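Local coordinates for protein internalin (Listeria monocytogenes serotype 4b, PDB 4FMZ) that probably takes part in bacterial adhesion to and invasion of host cells, offering a curved leucine-rich repeat surface for binding partner molecules, at residues L49-E54 with L71-N76; S136-A141 with Y159-E164; S225-N230 with W247-T252; T324-L329 with A338-Q343. All blocks are in the same frame, centred on the assembly; numbering follows the deposited sequence.

Interaction 1 (L49-E54 with L71-N76)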
loop_
_atom_site.group_PDB
_atom_site.type_symbol
_atom_site.label_atom_id
_atom_site.label_comp_id
_atom_site.label_asym_id
_atom_site.label_seq_id
_atom_site.Cartn_x
_atom_site.Cartn_y
_atom_site.Cartn_z
ATOM N N LEU A 49 3.857 17.916 15.996
ATOM C CA LEU A 49 2.788 17.600 16.952
ATOM C C LEU A 49 2.204 16.236 16.632
ATOM O O LEU A 49 1.857 15.962 15.478
ATOM C CB LEU A 49 1.687 18.679 16.972
ATOM C CG LEU A 49 0.550 18.516 18.006
ATOM C CD1 LEU A 49 1.008 18.874 19.418
ATOM C CD2 LEU A 49 -0.647 19.365 17.631
ATOM N N VAL A 50 2.112 15.373 17.664
ATOM C CA VAL A 50 1.578 14.019 17.540
ATOM C C VAL A 50 0.489 13.821 18.590
ATOM O O VAL A 50 0.781 13.801 19.788
ATOM C CB VAL A 50 2.687 12.927 17.647
ATOM C CG1 VAL A 50 2.084 11.513 17.605
ATOM C CG2 VAL A 50 3.737 13.083 16.552
ATOM N N VAL A 51 -0.770 13.712 18.148
ATOM C CA VAL A 51 -1.918 13.433 19.040
ATOM C C VAL A 51 -2.658 12.290 18.340
ATOM O O VAL A 51 -3.630 12.512 17.610
ATOM C CB VAL A 51 -2.834 14.657 19.404
ATOM C CG1 VAL A 51 -3.867 14.287 20.479
ATOM C CG2 VAL A 51 -2.015 15.853 19.867
ATOM N N ALA A 52 -2.119 11.074 18.489
ATOM C CA ALA A 52 -2.642 9.898 17.811
ATOM C C ALA A 52 -3.383 8.926 18.767
ATOM O O ALA A 52 -2.975 8.721 19.909
ATOM C CB ALA A 52 -1.513 9.172 17.087
ATOM N N GLY A 53 -4.455 8.326 18.249
ATOM C CA GLY A 53 -5.261 7.345 18.961
ATOM C C GLY A 53 -6.005 7.873 20.170
ATOM O O GLY A 53 -6.092 7.172 21.178
ATOM N N GLU A 54 -6.542 9.112 20.081
ATOM C CA GLU A 54 -7.327 9.714 21.170
ATOM C C GLU A 54 -8.765 9.920 20.674
ATOM O O GLU A 54 -9.240 9.096 19.902
ATOM C CB GLU A 54 -6.685 11.032 21.675
ATOM C CG GLU A 54 -5.285 10.878 22.253
ATOM C CD GLU A 54 -5.113 9.972 23.464
ATOM O OE1 GLU A 54 -6.095 9.759 24.213
ATOM O OE2 GLU A 54 -3.978 9.486 23.672
ATOM N N LEU A 71 2.604 16.779 11.376
ATOM C CA LEU A 71 1.405 16.646 12.178
ATOM C C LEU A 71 0.815 15.268 12.021
ATOM O O LEU A 71 0.475 14.868 10.905
ATOM C CB LEU A 71 0.376 17.729 11.787
ATOM C CG LEU A 71 -0.987 17.634 12.482
ATOM C CD1 LEU A 71 -0.872 17.867 13.988
ATOM C CD2 LEU A 71 -1.958 18.594 11.868
ATOM N N ASN A 72 0.690 14.545 13.146
ATOM C CA ASN A 72 0.114 13.211 13.177
ATOM C C ASN A 72 -1.139 13.209 14.069
ATOM O O ASN A 72 -1.041 13.264 15.298
ATOM C CB ASN A 72 1.152 12.181 13.649
ATOM C CG ASN A 72 0.631 10.773 13.778
ATOM O OD1 ASN A 72 -0.556 10.483 13.602
ATOM N ND2 ASN A 72 1.511 9.869 14.155
ATOM N N LEU A 73 -2.310 13.113 13.431
ATOM C CA LEU A 73 -3.594 13.066 14.123
ATOM C C LEU A 73 -4.340 11.771 13.768
ATOM O O LEU A 73 -5.578 11.742 13.705
ATOM C CB LEU A 73 -4.439 14.300 13.798
ATOM C CG LEU A 73 -3.927 15.642 14.333
ATOM C CD1 LEU A 73 -4.706 16.771 13.740
ATOM C CD2 LEU A 73 -4.002 15.707 15.878
ATOM N N ASN A 74 -3.569 10.683 13.614
ATOM C CA ASN A 74 -4.067 9.328 13.342
ATOM C C ASN A 74 -5.018 8.863 14.414
ATOM O O ASN A 74 -4.766 9.133 15.592
ATOM C CB ASN A 74 -2.898 8.334 13.350
ATOM C CG ASN A 74 -2.312 8.011 12.030
ATOM O OD1 ASN A 74 -2.962 7.407 11.174
ATOM N ND2 ASN A 74 -1.031 8.302 11.888
ATOM N N GLY A 75 -6.061 8.136 14.019
ATOM C CA GLY A 75 -6.996 7.513 14.953
ATOM C C GLY A 75 -7.740 8.392 15.941
ATOM O O GLY A 75 -7.723 8.110 17.137
ATOM N N ASN A 76 -8.432 9.435 15.464
ATOM C CA ASN A 76 -9.256 10.290 16.324
ATOM C C ASN A 76 -10.699 10.301 15.766
ATOM O O ASN A 76 -11.102 9.319 15.134
ATOM C CB ASN A 76 -8.652 11.699 16.440
ATOM C CG ASN A 76 -7.396 11.728 17.258
ATOM O OD1 ASN A 76 -7.429 11.531 18.466
ATOM N ND2 ASN A 76 -6.263 11.957 16.622
#

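Interaction 2 (S136-A141 with Y159-E164)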
loop_
_atom_site.group_PDB
_atom_site.type_symbol
_atom_site.label_atom_id
_atom_site.label_comp_id
_atom_site.label_asym_id
_atom_site.label_seq_id
_atom_site.Cartn_x
_atom_site.Cartn_y
_atom_site.Cartn_z
ATOM N N SER A 136 4.831 10.554 -1.059
ATOM C CA SER A 136 4.144 9.370 -0.557
ATOM C C SER A 136 2.701 9.713 -0.201
ATOM O O SER A 136 2.461 10.609 0.605
ATOM C CB SER A 136 4.876 8.801 0.652
ATOM O OG SER A 136 4.193 7.660 1.140
ATOM N N LEU A 137 1.749 9.008 -0.819
ATOM C CA LEU A 137 0.337 9.254 -0.606
ATOM C C LEU A 137 -0.398 7.978 -0.250
ATOM O O LEU A 137 -0.219 6.958 -0.904
ATOM C CB LEU A 137 -0.271 9.890 -1.867
ATOM C CG LEU A 137 -1.764 10.258 -1.830
ATOM C CD1 LEU A 137 -2.041 11.396 -0.825
ATOM C CD2 LEU A 137 -2.242 10.643 -3.226
ATOM N N ASN A 138 -1.239 8.041 0.780
ATOM C CA ASN A 138 -2.033 6.894 1.211
ATOM C C ASN A 138 -3.522 7.254 1.217
ATOM O O ASN A 138 -3.985 8.000 2.093
ATOM C CB ASN A 138 -1.589 6.386 2.602
ATOM C CG ASN A 138 -2.268 5.099 3.018
ATOM O OD1 ASN A 138 -3.173 4.596 2.344
ATOM N ND2 ASN A 138 -1.874 4.551 4.165
ATOM N N LEU A 139 -4.262 6.700 0.252
ATOM C CA LEU A 139 -5.716 6.887 0.109
ATOM C C LEU A 139 -6.476 5.567 0.399
ATOM O O LEU A 139 -7.664 5.427 0.062
ATOM C CB LEU A 139 -6.057 7.404 -1.304
ATOM C CG LEU A 139 -5.551 8.822 -1.647
ATOM C CD1 LEU A 139 -5.861 9.164 -3.097
ATOM C CD2 LEU A 139 -6.148 9.867 -0.722
ATOM N N GLY A 140 -5.782 4.638 1.046
ATOM C CA GLY A 140 -6.312 3.325 1.381
ATOM C C GLY A 140 -7.605 3.331 2.169
ATOM O O GLY A 140 -7.772 4.136 3.078
ATOM N N ALA A 141 -8.530 2.428 1.816
ATOM C CA ALA A 141 -9.822 2.205 2.482
ATOM C C ALA A 141 -10.748 3.458 2.532
ATOM O O ALA A 141 -11.491 3.660 3.494
ATOM C CB ALA A 141 -9.619 1.631 3.879
ATOM N N TYR A 159 5.506 6.659 -3.738
ATOM C CA TYR A 159 4.697 5.666 -3.020
ATOM C C TYR A 159 3.223 6.021 -3.095
ATOM O O TYR A 159 2.856 7.157 -2.804
ATOM C CB TYR A 159 5.151 5.558 -1.553
ATOM C CG TYR A 159 6.594 5.132 -1.409
ATOM C CD1 TYR A 159 7.619 6.070 -1.388
ATOM C CD2 TYR A 159 6.935 3.788 -1.279
ATOM C CE1 TYR A 159 8.954 5.682 -1.297
ATOM C CE2 TYR A 159 8.264 3.388 -1.156
ATOM C CZ TYR A 159 9.267 4.338 -1.161
ATOM O OH TYR A 159 10.570 3.938 -1.047
ATOM N N LEU A 160 2.382 5.058 -3.518
ATOM C CA LEU A 160 0.940 5.266 -3.621
ATOM C C LEU A 160 0.139 4.041 -3.184
ATOM O O LEU A 160 0.383 2.941 -3.678
ATOM C CB LEU A 160 0.532 5.646 -5.050
ATOM C CG LEU A 160 -0.974 5.889 -5.316
ATOM C CD1 LEU A 160 -1.533 7.055 -4.455
ATOM C CD2 LEU A 160 -1.231 6.117 -6.800
ATOM N N THR A 161 -0.871 4.267 -2.316
ATOM C CA THR A 161 -1.817 3.238 -1.869
ATOM C C THR A 161 -3.244 3.725 -2.113
ATOM O O THR A 161 -3.637 4.764 -1.582
ATOM C CB THR A 161 -1.609 2.893 -0.385
ATOM O OG1 THR A 161 -0.259 2.481 -0.185
ATOM C CG2 THR A 161 -2.585 1.804 0.118
ATOM N N VAL A 162 -4.007 2.977 -2.916
ATOM C CA VAL A 162 -5.432 3.227 -3.173
ATOM C C VAL A 162 -6.082 1.852 -3.056
ATOM O O VAL A 162 -5.848 1.004 -3.910
ATOM C CB VAL A 162 -5.765 3.943 -4.516
ATOM C CG1 VAL A 162 -7.271 4.188 -4.635
ATOM C CG2 VAL A 162 -4.996 5.257 -4.675
ATOM N N THR A 163 -6.802 1.591 -1.965
ATOM C CA THR A 163 -7.389 0.262 -1.746
ATOM C C THR A 163 -8.839 0.301 -1.303
ATOM O O THR A 163 -9.298 1.321 -0.787
ATOM C CB THR A 163 -6.590 -0.512 -0.664
ATOM O OG1 THR A 163 -6.670 0.203 0.569
ATOM C CG2 THR A 163 -5.123 -0.762 -1.050
ATOM N N GLU A 164 -9.540 -0.854 -1.438
ATOM C CA GLU A 164 -10.915 -1.096 -0.965
ATOM C C GLU A 164 -11.906 -0.024 -1.431
ATOM O O GLU A 164 -12.815 0.351 -0.678
ATOM C CB GLU A 164 -10.926 -1.171 0.570
ATOM C CG GLU A 164 -10.092 -2.304 1.133
ATOM C CD GLU A 164 -10.085 -2.309 2.647
ATOM O OE1 GLU A 164 -11.174 -2.416 3.255
ATOM O OE2 GLU A 164 -8.986 -2.188 3.225
#

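Interaction 3 (S225-N230 with W247-T252)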
loop_
_atom_site.group_PDB
_atom_site.type_symbol
_atom_site.label_atom_id
_atom_site.label_comp_id
_atom_site.label_asym_id
_atom_site.label_seq_id
_atom_site.Cartn_x
_atom_site.Cartn_y
_atom_site.Cartn_z
ATOM N N SER A 225 8.831 -7.459 -6.524
ATOM C CA SER A 225 7.718 -8.174 -5.905
ATOM C C SER A 225 6.400 -7.854 -6.595
ATOM O O SER A 225 6.108 -6.690 -6.879
ATOM C CB SER A 225 7.624 -7.846 -4.415
ATOM O OG SER A 225 8.823 -8.183 -3.738
ATOM N N LEU A 226 5.615 -8.889 -6.873
ATOM C CA LEU A 226 4.313 -8.785 -7.516
ATOM C C LEU A 226 3.326 -9.657 -6.761
ATOM O O LEU A 226 3.560 -10.851 -6.608
ATOM C CB LEU A 226 4.384 -9.181 -9.021
ATOM C CG LEU A 226 3.050 -9.221 -9.805
ATOM C CD1 LEU A 226 2.458 -7.829 -9.983
ATOM C CD2 LEU A 226 3.252 -9.816 -11.176
ATOM N N LYS A 227 2.253 -9.042 -6.258
ATOM C CA LYS A 227 1.163 -9.695 -5.531
ATOM C C LYS A 227 -0.117 -9.346 -6.273
ATOM O O LYS A 227 -0.532 -8.192 -6.279
ATOM C CB LYS A 227 1.116 -9.247 -4.050
ATOM C CG LYS A 227 2.408 -9.488 -3.261
ATOM C CD LYS A 227 2.243 -9.069 -1.796
ATOM C CE LYS A 227 3.495 -9.303 -0.990
ATOM N NZ LYS A 227 4.571 -8.314 -1.286
ATOM N N ILE A 228 -0.698 -10.314 -6.985
ATOM C CA ILE A 228 -1.866 -10.032 -7.813
ATOM C C ILE A 228 -2.812 -11.269 -7.835
ATOM O O ILE A 228 -3.422 -11.595 -8.855
ATOM C CB ILE A 228 -1.359 -9.559 -9.221
ATOM C CG1 ILE A 228 -2.423 -8.777 -10.026
ATOM C CG2 ILE A 228 -0.634 -10.655 -10.027
ATOM C CD1 ILE A 228 -1.849 -7.852 -11.173
ATOM N N GLY A 229 -2.970 -11.896 -6.660
ATOM C CA GLY A 229 -3.893 -13.005 -6.466
ATOM C C GLY A 229 -5.339 -12.549 -6.599
ATOM O O GLY A 229 -5.610 -11.345 -6.569
ATOM N N ASN A 230 -6.279 -13.493 -6.736
ATOM C CA ASN A 230 -7.713 -13.213 -6.909
ATOM C C ASN A 230 -7.983 -12.195 -8.023
ATOM O O ASN A 230 -8.472 -11.081 -7.787
ATOM C CB ASN A 230 -8.455 -12.785 -5.647
ATOM C CG ASN A 230 -9.905 -13.292 -5.753
ATOM O OD1 ASN A 230 -10.607 -13.115 -6.763
ATOM N ND2 ASN A 230 -10.394 -13.987 -4.763
ATOM N N TRP A 247 9.644 -12.237 -5.454
ATOM C CA TRP A 247 8.425 -12.592 -4.722
ATOM C C TRP A 247 7.254 -12.503 -5.681
ATOM O O TRP A 247 6.970 -11.425 -6.224
ATOM C CB TRP A 247 8.250 -11.630 -3.516
ATOM C CG TRP A 247 7.189 -12.014 -2.535
ATOM C CD1 TRP A 247 5.837 -11.926 -2.709
ATOM C CD2 TRP A 247 7.393 -12.458 -1.184
ATOM N NE1 TRP A 247 5.186 -12.360 -1.574
ATOM C CE2 TRP A 247 6.119 -12.682 -0.618
ATOM C CE3 TRP A 247 8.535 -12.723 -0.405
ATOM C CZ2 TRP A 247 5.951 -13.104 0.710
ATOM C CZ3 TRP A 247 8.367 -13.159 0.908
ATOM C CH2 TRP A 247 7.087 -13.374 1.441
ATOM N N LEU A 248 6.609 -13.630 -5.944
ATOM C CA LEU A 248 5.503 -13.639 -6.891
ATOM C C LEU A 248 4.296 -14.374 -6.307
ATOM O O LEU A 248 4.374 -15.570 -6.061
ATOM C CB LEU A 248 5.945 -14.267 -8.250
ATOM C CG LEU A 248 4.861 -14.499 -9.331
ATOM C CD1 LEU A 248 4.153 -13.191 -9.704
ATOM C CD2 LEU A 248 5.474 -15.101 -10.596
ATOM N N GLU A 249 3.189 -13.639 -6.104
ATOM C CA GLU A 249 1.918 -14.172 -5.593
ATOM C C GLU A 249 0.866 -13.964 -6.647
ATOM O O GLU A 249 0.556 -12.816 -6.978
ATOM C CB GLU A 249 1.486 -13.493 -4.277
ATOM C CG GLU A 249 2.384 -13.740 -3.083
ATOM C CD GLU A 249 1.999 -12.996 -1.815
ATOM O OE1 GLU A 249 0.985 -12.259 -1.814
ATOM O OE2 GLU A 249 2.729 -13.155 -0.812
ATOM N N ILE A 250 0.363 -15.044 -7.214
ATOM C CA ILE A 250 -0.626 -14.961 -8.277
ATOM C C ILE A 250 -1.601 -16.153 -8.134
ATOM O O ILE A 250 -2.095 -16.707 -9.116
ATOM C CB ILE A 250 0.109 -14.848 -9.655
ATOM C CG1 ILE A 250 -0.804 -14.344 -10.791
ATOM C CG2 ILE A 250 0.990 -16.056 -10.011
ATOM C CD1 ILE A 250 -0.110 -13.619 -11.939
ATOM N N GLY A 251 -1.911 -16.478 -6.881
ATOM C CA GLY A 251 -2.862 -17.529 -6.556
ATOM C C GLY A 251 -4.278 -17.082 -6.872
ATOM O O GLY A 251 -4.520 -15.887 -7.091
ATOM N N THR A 252 -5.220 -18.032 -6.945
ATOM C CA THR A 252 -6.644 -17.762 -7.209
ATOM C C THR A 252 -6.831 -16.967 -8.556
ATOM O O THR A 252 -7.469 -15.904 -8.622
ATOM C CB THR A 252 -7.307 -17.082 -5.988
ATOM O OG1 THR A 252 -6.807 -17.696 -4.795
ATOM C CG2 THR A 252 -8.820 -17.202 -6.004
#

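Interaction 4 (T324-L329 with A338-Q343)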
loop_
_atom_site.group_PDB
_atom_site.type_symbol
_atom_site.label_atom_id
_atom_site.label_comp_id
_atom_site.label_asym_id
_atom_site.label_seq_id
_atom_site.Cartn_x
_atom_site.Cartn_y
_atom_site.Cartn_z
ATOM N N THR A 324 -0.736 -39.077 -4.584
ATOM C CA THR A 324 -0.905 -40.204 -3.663
ATOM C C THR A 324 0.458 -40.717 -3.162
ATOM O O THR A 324 0.506 -41.498 -2.204
ATOM C CB THR A 324 -1.711 -41.335 -4.318
ATOM O OG1 THR A 324 -1.034 -41.792 -5.497
ATOM C CG2 THR A 324 -3.153 -40.930 -4.625
ATOM N N ASP A 325 1.555 -40.274 -3.805
ATOM C CA ASP A 325 2.908 -40.700 -3.463
ATOM C C ASP A 325 3.803 -39.481 -3.370
ATOM O O ASP A 325 4.110 -38.830 -4.379
ATOM C CB ASP A 325 3.438 -41.722 -4.503
ATOM C CG ASP A 325 4.817 -42.318 -4.229
ATOM O OD1 ASP A 325 5.430 -41.968 -3.186
ATOM O OD2 ASP A 325 5.278 -43.145 -5.049
ATOM N N ILE A 326 4.205 -39.166 -2.136
ATOM C CA ILE A 326 5.069 -38.028 -1.856
ATOM C C ILE A 326 6.524 -38.481 -1.572
ATOM O O ILE A 326 7.317 -37.662 -1.109
ATOM C CB ILE A 326 4.501 -37.176 -0.683
ATOM C CG1 ILE A 326 4.346 -38.012 0.620
ATOM C CG2 ILE A 326 3.185 -36.478 -1.080
ATOM C CD1 ILE A 326 4.363 -37.206 1.935
ATOM N N ARG A 327 6.879 -39.760 -1.850
ATOM C CA ARG A 327 8.239 -40.259 -1.585
ATOM C C ARG A 327 9.338 -39.409 -2.281
ATOM O O ARG A 327 10.317 -39.133 -1.591
ATOM C CB ARG A 327 8.403 -41.732 -1.923
ATOM C CG ARG A 327 7.787 -42.641 -0.855
ATOM C CD ARG A 327 7.816 -44.103 -1.248
ATOM N NE ARG A 327 6.937 -44.396 -2.385
ATOM C CZ ARG A 327 6.799 -45.602 -2.923
ATOM N NH1 ARG A 327 7.472 -46.634 -2.434
ATOM N NH2 ARG A 327 5.987 -45.785 -3.958
ATOM N N PRO A 328 9.193 -38.872 -3.532
ATOM C CA PRO A 328 10.263 -38.007 -4.086
ATOM C C PRO A 328 10.517 -36.711 -3.279
ATOM O O PRO A 328 11.565 -36.084 -3.473
ATOM C CB PRO A 328 9.759 -37.683 -5.501
ATOM C CG PRO A 328 8.831 -38.791 -5.838
ATOM C CD PRO A 328 8.130 -39.082 -4.536
ATOM N N LEU A 329 9.598 -36.329 -2.354
ATOM C CA LEU A 329 9.743 -35.117 -1.522
ATOM C C LEU A 329 10.544 -35.368 -0.243
ATOM O O LEU A 329 10.759 -34.428 0.527
ATOM C CB LEU A 329 8.375 -34.524 -1.136
ATOM C CG LEU A 329 7.365 -34.252 -2.237
ATOM C CD1 LEU A 329 6.052 -33.774 -1.656
ATOM C CD2 LEU A 329 7.900 -33.234 -3.231
ATOM N N ALA A 338 4.211 -27.363 5.726
ATOM C CA ALA A 338 3.712 -28.164 4.602
ATOM C C ALA A 338 2.253 -28.519 4.884
ATOM O O ALA A 338 1.989 -29.189 5.885
ATOM C CB ALA A 338 4.565 -29.418 4.417
ATOM N N ASP A 339 1.302 -28.012 4.053
ATOM C CA ASP A 339 -0.151 -28.154 4.242
ATOM C C ASP A 339 -0.704 -29.593 4.070
ATOM O O ASP A 339 -1.914 -29.743 3.914
ATOM C CB ASP A 339 -0.901 -27.195 3.297
ATOM C CG ASP A 339 -0.877 -27.564 1.817
ATOM O OD1 ASP A 339 -0.050 -28.426 1.427
ATOM O OD2 ASP A 339 -1.702 -27.014 1.061
ATOM N N PHE A 340 0.150 -30.627 4.098
ATOM C CA PHE A 340 -0.304 -32.022 3.991
ATOM C C PHE A 340 0.205 -32.792 5.216
ATOM O O PHE A 340 1.367 -32.645 5.602
ATOM C CB PHE A 340 0.074 -32.682 2.645
ATOM C CG PHE A 340 1.488 -32.484 2.158
ATOM C CD1 PHE A 340 1.883 -31.273 1.576
ATOM C CD2 PHE A 340 2.423 -33.509 2.251
ATOM C CE1 PHE A 340 3.194 -31.073 1.148
ATOM C CE2 PHE A 340 3.734 -33.313 1.788
ATOM C CZ PHE A 340 4.109 -32.092 1.254
ATOM N N ALA A 341 -0.706 -33.560 5.851
ATOM C CA ALA A 341 -0.539 -34.271 7.118
ATOM C C ALA A 341 0.657 -35.215 7.177
ATOM O O ALA A 341 1.316 -35.261 8.221
ATOM C CB ALA A 341 -1.813 -35.027 7.474
ATOM N N ASN A 342 0.922 -35.992 6.122
ATOM C CA ASN A 342 2.007 -36.961 6.196
ATOM C C ASN A 342 3.363 -36.337 5.892
ATOM O O ASN A 342 3.448 -35.146 5.564
ATOM C CB ASN A 342 1.741 -38.182 5.279
ATOM C CG ASN A 342 1.125 -37.915 3.920
ATOM O OD1 ASN A 342 0.729 -36.795 3.574
ATOM N ND2 ASN A 342 0.986 -38.969 3.128
ATOM N N GLN A 343 4.432 -37.149 6.077
ATOM C CA GLN A 343 5.846 -36.859 5.792
ATOM C C GLN A 343 6.707 -38.039 6.215
ATOM O O GLN A 343 6.960 -38.926 5.407
ATOM C CB GLN A 343 6.354 -35.559 6.451
ATOM C CG GLN A 343 7.501 -34.901 5.673
ATOM C CD GLN A 343 7.118 -34.410 4.288
ATOM O OE1 GLN A 343 7.755 -34.752 3.287
ATOM N NE2 GLN A 343 6.083 -33.581 4.199
HETATM O O HOH W 1 0.111 -39.311 0.025
HETATM O O HOH W 2 8.025 -37.653 1.528
#

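Interaction 1 (L49-E54 with L71-N76)
L49 and L71 lie side by side beneath the first two parallel strands of a leucine-rich repeat solenoid, L49 CD2 meeting L71 CD1 at 3.9 Å. This is the packed side. Both leave the paired strands on the same face, with CG anti to the backbone N in each (chi1 -176° and 175°). Two residues further along each chain, L73 CD2 fits against V51 CB, also at 3.9 Å, while L21, I25 and V28 of helix 19-29 close over L49.

The face carrying V50 and N72 is looser. V50 is exposed and only leans its methyls on the CB and amide of N72. That amide is occupied along its own chain: N72 OD1 accepts the backbone N of N74 at 3.0 Å in an Asx turn, and also N74 ND2, which stands above the carbonyl plane.

Where the strands give way to loops, N76, the asparagine of the repeat consensus, ties the coils together. Its OD1 takes a weak bond from E54 N and another bond from V56 N. N76 ND2 donates twice, to V51 O at 2.9 Å and to L73 O at 3.0 Å, the latter approached from above the carbonyl plane.

Interaction 2 (S136-A141 with Y159-E164)
S136 meets the tyrosine Y159, and the amide of N138 meets T161, across two neighbouring strands in the middle of a leucine-rich repeat solenoid. S136 OG stands oblique to the Y159 ring and comes nearest at Y159 CB, 3.5 Å away; CG of Y159 lies anti to the carbonyl carbon (chi1 -60°), and the ring leads away from the serine. The amide of N138 lies alongside T161, with N138 OD1 equally near T161 CB and CG2 at 3.6 Å; Y116 of the preceding strand also touches N138, and S183 of the following one touches T161.

These residues share the polar face of the strands. The buried face belongs to L137 and L160, which point the same way and touch, L137 CD2 to L160 CD1, at 3.9 Å. Between the faces runs parallel-strand bonding: L137 N donates to Y159 O, T161 N to L137 O, and L139 N to T161 O, the last at 2.7 Å.

N138 OD1 also accepts G140 N at 2.9 Å, an Asx turn where the chain leaves the strand. Past it, G140 has no side chain, and T163 OG1 comes to 3.2 Å from G140 CA. The backbone N of T163 is buried without a partner. A141 N is better served: it donates to T163 O at 2.9 Å, from above the carbonyl plane, and weakly to T163 OG1.

Interaction 3 (S225-N230 with W247-T252)
E249 O accepts the shortest bond between these two coils, from I228 N at 2.8 Å and nearly straight at 172°, while K227 CA brings a CA-H to the same oxygen. The bond continues the parallel pairing of two leucine-rich repeat strands, in which L226 O receives E249 N and W247 O receives L226 N.

On the outward face, K227 runs alongside E249 and then over W247. The chain is extended as far as K227 CE, which sits 3.5 Å from W247 NE1; a turn at the last torsion (chi4 74°) then sets K227 NZ over the five-membered ring of W247, 4.4 Å from its centroid and 27° off the normal, a cation-pi contact. E249 has two conformers; in one, OE2 accepts W247 NE1 in the indole plane, so any hold on the ring's rotation is doubtful. In that conformer E249 OE2 is 5.2 Å from K227 NZ, and any attraction is probably long-range.

The buried face is hydrocarbon. L226 and L248 lie side by side, and I228 CG2 packs on I250 CD1 at 3.6 Å. Just beyond, N253 ND2 bonds to both I228 O and I250 O. Towards the loop ends N230 N donates to G251 O, and N230 ND2 rests 3.8 Å from the methyl CG2 of T252.

Interaction 4 (T324-L329 with A338-Q343)
I326 reaches across to F340 and N342 with a single methyl. Its CB heads toward the opposite segment, and CG1 lies between the backbone N and the carbonyl carbon (chi1 59°). The touching is left to the tip: I326 CD1 meets the F340 ring at the edge, close to the ring plane, 3.9 Å from F340 CE2. I326 CD1 also sits against the amide of N342, 3.9 Å from N342 CG and 4.0 Å from both N342 OD1 and ND2. N342 OD1 itself lies in the plane of the F340 ring, at its edge.

The last coils of the leucine-rich repeat solenoid meet here, at the C-terminal end of the modelled chain. L329, which also touches M304 and I307 of helix 304-308, adds CD1 at 3.9 Å from F340 CZ, and L318 also touches the phenylalanine.

Without a direct hydrogen bond between the segments, water fills in. One water accepts N342 ND2 and donates weakly to T324 O; another donates to I326 O at 2.7 Å and weakly to OE1 of the poorly ordered Q343. Next to I326 in sequence, R327 forms a side-on salt bridge with D325, NE to OD1 and NH2 to OD2, while R327 N reaches D325 OD1 from the other face of the carboxylate, closing an Asx turn.

How the interactions relate
Taken together, the four contacts sample one solenoid from end to end, and they follow one another along the chain. Interactions 1, 2 and 3 each join neighbouring parallel strands in the same run of repeats; successive centres lie about 19 Å apart, and interactions 1 and 3 fall on opposite sides of the chain's centre. Interaction 4 ends the series in the loops around the final strand, 337-338; its centre is about 24 Å from that of interaction 3 and about 50 Å from that of interaction 1. None touches another. The principle interactions 1 to 3 illustrate is modular: coil-to-coil contacts, repeated in series, build an elongated body whose polar strand face is consistent with partner binding, as in other internalins.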